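PDB 6Y2K: beta-galactosidase from Marinomonas sp. ef1, which hydrolyses terminal beta-galactosyl residues from beta-galactosides and works in the cold as a hexamer. Local coordinates for residues A[267-279]-A[284-296]. Residues are numbered along the deposited sequence; the frame is centred on the assembly and turned at random.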
loop_
_atom_site.group_PDB
_atom_site.type_symbol
_atom_site.label_atom_id
_atom_site.label_comp_id
_atom_site.label_asym_id
_atom_site.label_seq_id
_atom_site.Cartn_x
_atom_site.Cartn_y
_atom_site.Cartn_z
ATOM N N TYR A 267 32.264 14.971 -5.956
ATOM C CA TYR A 267 31.389 14.545 -7.023
ATOM C C TYR A 267 30.019 14.228 -6.430
ATOM O O TYR A 267 29.670 13.056 -6.264
ATOM C CB TYR A 267 32.000 13.347 -7.733
ATOM C CG TYR A 267 33.325 13.646 -8.395
ATOM C CD1 TYR A 267 33.374 14.271 -9.641
ATOM C CD2 TYR A 267 34.530 13.309 -7.778
ATOM C CE1 TYR A 267 34.580 14.550 -10.255
ATOM C CE2 TYR A 267 35.746 13.582 -8.386
ATOM C CZ TYR A 267 35.765 14.204 -9.623
ATOM O OH TYR A 267 36.957 14.463 -10.245
ATOM N N PRO A 268 29.235 15.276 -6.108
ATOM C CA PRO A 268 27.985 15.114 -5.357
ATOM C C PRO A 268 26.955 14.159 -5.966
ATOM O O PRO A 268 26.254 13.483 -5.217
ATOM C CB PRO A 268 27.422 16.541 -5.310
ATOM C CG PRO A 268 28.615 17.405 -5.453
ATOM C CD PRO A 268 29.438 16.692 -6.475
ATOM N N LEU A 269 26.875 14.095 -7.295
ATOM C CA LEU A 269 25.896 13.214 -7.955
ATOM C C LEU A 269 26.332 11.766 -7.940
ATOM O O LEU A 269 25.501 10.882 -7.836
ATOM C CB LEU A 269 25.614 13.640 -9.390
ATOM C CG LEU A 269 25.353 15.126 -9.651
ATOM C CD1 LEU A 269 24.816 15.304 -11.064
ATOM C CD2 LEU A 269 24.409 15.739 -8.631
ATOM N N GLY A 270 27.639 11.531 -8.052
ATOM C CA GLY A 270 28.195 10.192 -7.963
ATOM C C GLY A 270 28.058 9.616 -6.571
ATOM O O GLY A 270 27.617 8.486 -6.425
ATOM N N SER A 271 28.424 10.394 -5.550
ATOM C CA SER A 271 28.310 9.933 -4.158
ATOM C C SER A 271 26.849 9.694 -3.733
ATOM O O SER A 271 26.558 8.708 -3.056
ATOM C CB SER A 271 29.016 10.886 -3.185
ATOM O OG SER A 271 28.376 12.155 -3.123
ATOM N N LEU A 272 25.933 10.562 -4.160
ATOM C CA LEU A 272 24.512 10.370 -3.839
ATOM C C LEU A 272 23.989 9.030 -4.376
ATOM O O LEU A 272 23.372 8.257 -3.639
ATOM C CB LEU A 272 23.652 11.518 -4.371
ATOM C CG LEU A 272 22.157 11.419 -4.034
ATOM C CD1 LEU A 272 21.901 11.389 -2.531
ATOM C CD2 LEU A 272 21.414 12.560 -4.694
ATOM N N ASP A 273 24.251 8.772 -5.654
ATOM C CA ASP A 273 23.769 7.562 -6.312
ATOM C C ASP A 273 24.455 6.318 -5.756
ATOM O O ASP A 273 23.785 5.309 -5.497
ATOM C CB ASP A 273 23.966 7.638 -7.829
ATOM C CG ASP A 273 23.499 6.374 -8.540
ATOM O OD1 ASP A 273 22.278 6.201 -8.750
ATOM O OD2 ASP A 273 24.360 5.542 -8.889
ATOM N N LYS A 274 25.771 6.402 -5.556
ATOM C CA LYS A 274 26.566 5.244 -5.141
ATOM C C LYS A 274 26.477 4.859 -3.654
ATOM O O LYS A 274 26.439 3.671 -3.339
ATOM C CB LYS A 274 28.043 5.451 -5.516
ATOM C CG LYS A 274 28.941 4.256 -5.215
ATOM C CD LYS A 274 30.385 4.556 -5.565
ATOM C CE LYS A 274 31.280 3.380 -5.225
ATOM N NZ LYS A 274 32.706 3.805 -5.172
ATOM N N GLU A 275 26.493 5.837 -2.749
ATOM C CA GLU A 275 26.729 5.554 -1.320
ATOM C C GLU A 275 25.516 4.984 -0.568
ATOM O O GLU A 275 24.438 5.577 -0.606
ATOM C CB GLU A 275 27.224 6.810 -0.584
ATOM C CG GLU A 275 28.580 7.329 -1.039
ATOM C CD GLU A 275 29.723 6.344 -0.863
ATOM O OE1 GLU A 275 30.700 6.433 -1.642
ATOM O OE2 GLU A 275 29.656 5.497 0.054
ATOM N N PRO A 276 25.689 3.849 0.139
ATOM C CA PRO A 276 24.584 3.333 0.962
ATOM C C PRO A 276 24.145 4.220 2.122
ATOM O O PRO A 276 23.066 4.003 2.663
ATOM C CB PRO A 276 25.129 2.003 1.497
ATOM C CG PRO A 276 26.124 1.578 0.486
ATOM C CD PRO A 276 26.774 2.856 0.020
ATOM N N LEU A 277 24.966 5.190 2.522
ATOM C CA LEU A 277 24.558 6.232 3.486
ATOM C C LEU A 277 23.165 6.824 3.203
ATOM O O LEU A 277 22.376 7.062 4.121
ATOM C CB LEU A 277 25.589 7.368 3.451
ATOM C CG LEU A 277 25.303 8.665 4.207
ATOM C CD1 LEU A 277 25.258 8.409 5.697
ATOM C CD2 LEU A 277 26.370 9.692 3.879
ATOM N N TYR A 278 22.887 7.093 1.932
ATOM C CA TYR A 278 21.701 7.847 1.563
ATOM C C TYR A 278 20.468 6.968 1.388
ATOM O O TYR A 278 20.561 5.839 0.900
ATOM C CB TYR A 278 21.979 8.657 0.298
ATOM C CG TYR A 278 23.087 9.672 0.493
ATOM C CD1 TYR A 278 22.953 10.704 1.426
ATOM C CD2 TYR A 278 24.276 9.598 -0.237
ATOM C CE1 TYR A 278 23.964 11.633 1.618
ATOM C CE2 TYR A 278 25.290 10.524 -0.052
ATOM C CZ TYR A 278 25.127 11.550 0.872
ATOM O OH TYR A 278 26.124 12.496 1.063
ATOM N N THR A 279 19.317 7.500 1.803
ATOM C CA THR A 279 18.041 6.815 1.658
ATOM C C THR A 279 17.547 6.876 0.224
ATOM O O THR A 279 18.021 7.679 -0.592
ATOM C CB THR A 279 16.950 7.438 2.541
ATOM O OG1 THR A 279 16.724 8.800 2.146
ATOM C CG2 THR A 279 17.331 7.364 4.021
ATOM N N HIS A 284 16.427 10.150 -4.753
ATOM C CA HIS A 284 15.435 10.673 -5.686
ATOM C C HIS A 284 15.324 12.198 -5.593
ATOM O O HIS A 284 15.424 12.890 -6.605
ATOM C CB HIS A 284 14.069 10.013 -5.467
ATOM C CG HIS A 284 13.064 10.385 -6.509
ATOM N ND1 HIS A 284 12.096 11.343 -6.296
ATOM C CD2 HIS A 284 12.909 9.970 -7.789
ATOM C CE1 HIS A 284 11.377 11.491 -7.396
ATOM N NE2 HIS A 284 11.844 10.665 -8.315
ATOM N N THR A 285 15.133 12.716 -4.385
ATOM C CA THR A 285 14.942 14.162 -4.168
ATOM C C THR A 285 16.102 15.004 -4.664
ATOM O O THR A 285 15.898 16.044 -5.280
ATOM C CB THR A 285 14.714 14.448 -2.663
ATOM O OG1 THR A 285 13.507 13.802 -2.254
ATOM C CG2 THR A 285 14.629 15.959 -2.344
ATOM N N TYR A 286 17.322 14.549 -4.399
ATOM C CA TYR A 286 18.520 15.343 -4.666
ATOM C C TYR A 286 19.352 14.831 -5.866
ATOM O O TYR A 286 20.524 15.208 -6.020
ATOM C CB TYR A 286 19.359 15.381 -3.387
ATOM C CG TYR A 286 18.683 16.080 -2.224
ATOM C CD1 TYR A 286 18.397 17.448 -2.279
ATOM C CD2 TYR A 286 18.331 15.379 -1.062
ATOM C CE1 TYR A 286 17.783 18.101 -1.215
ATOM C CE2 TYR A 286 17.724 16.028 0.010
ATOM C CZ TYR A 286 17.453 17.389 -0.071
ATOM O OH TYR A 286 16.854 18.042 0.981
ATOM N N LEU A 287 18.739 13.999 -6.718
ATOM C CA LEU A 287 19.397 13.392 -7.887
ATOM C C LEU A 287 20.403 14.299 -8.601
ATOM O O LEU A 287 21.496 13.861 -8.917
ATOM C CB LEU A 287 18.338 12.973 -8.920
ATOM C CG LEU A 287 18.819 12.345 -10.232
ATOM C CD1 LEU A 287 19.423 10.976 -9.975
ATOM C CD2 LEU A 287 17.677 12.234 -11.224
ATOM N N ARG A 288 20.007 15.543 -8.870
ATOM C CA ARG A 288 20.777 16.448 -9.730
ATOM C C ARG A 288 21.609 17.504 -8.998
ATOM O O ARG A 288 22.265 18.327 -9.663
ATOM C CB ARG A 288 19.842 17.126 -10.735
ATOM C CG ARG A 288 19.058 16.152 -11.607
ATOM C CD ARG A 288 18.447 16.860 -12.811
ATOM N NE ARG A 288 17.630 15.961 -13.613
ATOM C CZ ARG A 288 18.098 15.041 -14.461
ATOM N NH1 ARG A 288 19.406 14.877 -14.636
ATOM N NH2 ARG A 288 17.244 14.272 -15.133
ATOM N N VAL A 289 21.594 17.490 -7.657
ATOM C CA VAL A 289 22.424 18.407 -6.847
ATOM C C VAL A 289 23.289 17.764 -5.752
ATOM O O VAL A 289 24.197 18.420 -5.216
ATOM C CB VAL A 289 21.561 19.522 -6.206
ATOM C CG1 VAL A 289 20.928 20.383 -7.295
ATOM C CG2 VAL A 289 20.490 18.949 -5.279
ATOM N N GLY A 290 23.013 16.508 -5.399
ATOM C CA GLY A 290 23.677 15.860 -4.274
ATOM C C GLY A 290 23.006 16.217 -2.967
ATOM O O GLY A 290 22.239 17.173 -2.889
ATOM N N HIS A 291 23.285 15.437 -1.928
ATOM C CA HIS A 291 22.699 15.689 -0.620
ATOM C C HIS A 291 23.229 17.031 -0.107
ATOM O O HIS A 291 24.395 17.357 -0.353
ATOM C CB HIS A 291 23.034 14.559 0.359
ATOM C CG HIS A 291 22.354 14.685 1.682
ATOM N ND1 HIS A 291 22.919 15.361 2.747
ATOM C CD2 HIS A 291 21.161 14.216 2.121
ATOM C CE1 HIS A 291 22.092 15.311 3.778
ATOM N NE2 HIS A 291 21.020 14.621 3.426
ATOM N N PRO A 292 22.384 17.827 0.582
ATOM C CA PRO A 292 22.823 19.171 1.037
ATOM C C PRO A 292 24.097 19.247 1.894
ATOM O O PRO A 292 24.733 20.312 1.945
ATOM C CB PRO A 292 21.629 19.651 1.853
ATOM C CG PRO A 292 20.468 19.016 1.174
ATOM C CD PRO A 292 20.945 17.635 0.845
ATOM N N ASP A 293 24.463 18.137 2.544
ATOM C CA ASP A 293 25.661 18.043 3.384
ATOM C C ASP A 293 26.814 17.200 2.828
ATOM O O ASP A 293 27.813 16.992 3.524
ATOM C CB ASP A 293 25.255 17.510 4.759
ATOM C CG ASP A 293 24.161 18.331 5.378
ATOM O OD1 ASP A 293 24.280 19.591 5.329
ATOM O OD2 ASP A 293 23.166 17.738 5.872
ATOM N N ALA A 294 26.704 16.746 1.583
ATOM C CA ALA A 294 27.702 15.848 1.013
ATOM C C ALA A 294 29.051 16.551 0.857
ATOM O O ALA A 294 30.090 15.999 1.219
ATOM C CB ALA A 294 27.223 15.300 -0.323
ATOM N N GLY A 295 29.019 17.772 0.331
ATOM C CA GLY A 295 30.221 18.602 0.221
ATOM C C GLY A 295 30.612 19.181 1.567
ATOM O O GLY A 295 31.754 19.048 2.000
ATOM N N ALA A 296 29.633 19.817 2.210
ATOM C CA ALA A 296 29.792 20.471 3.511
ATOM C C ALA A 296 30.531 19.642 4.551
ATOM O O ALA A 296 31.472 20.128 5.174
ATOM C CB ALA A 296 28.426 20.883 4.048
HETATM O O HOH W 1 25.678 13.621 -2.448
HETATM O O HOH W 2 22.678 11.368 -8.087
#
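Leu272, with CG anti to the backbone N (chi1 -178°), sends CD2 to 3.7 Å from Tyr286 CB and beside the Tyr286 carbonyl, whose oxygen accepts from Val289 N and Gly290 N. A short helix thus packs on a loop by pushing methyl groups against its backbone. One turn earlier, Leu269 lays CD2 on the peptide between Arg288 and Val289, 3.3 Å from Arg288 C. Gly290 lets the two backbones come close, its CA lying 4.5 Å from Pro268 CA. Farther along, the Tyr278 and His291 rings are roughly parallel (28°) but slid apart; Tyr278 CE1 comes to 3.3 Å from His291 CB, beside the imidazole, and Tyr278 OH to 3.3 Å from Ala294 CB. Leu272 CD1 sits on one face of the tyrosine and Leu277 CD2 on the other. Asp293 N donates to His291 ND1 from 33° out of the ring plane, and Glu444 is the imidazole's other polar partner. Polar links are relayed by water: one molecule donates to Pro268 O and accepts from His291 N, another donates to Leu269 O and Leu287 O. The contact follows the sixth strand, 261-266, of the TIM barrel, where helix 268-274 backs onto the loop between helices 280-285 and 294-305. Trp337 of helix 333-343 packs on Pro268 and Leu269, Tyr440 bonds to the Tyr278 hydroxyl, and Arg288 reaches Asp527 of a second subunit.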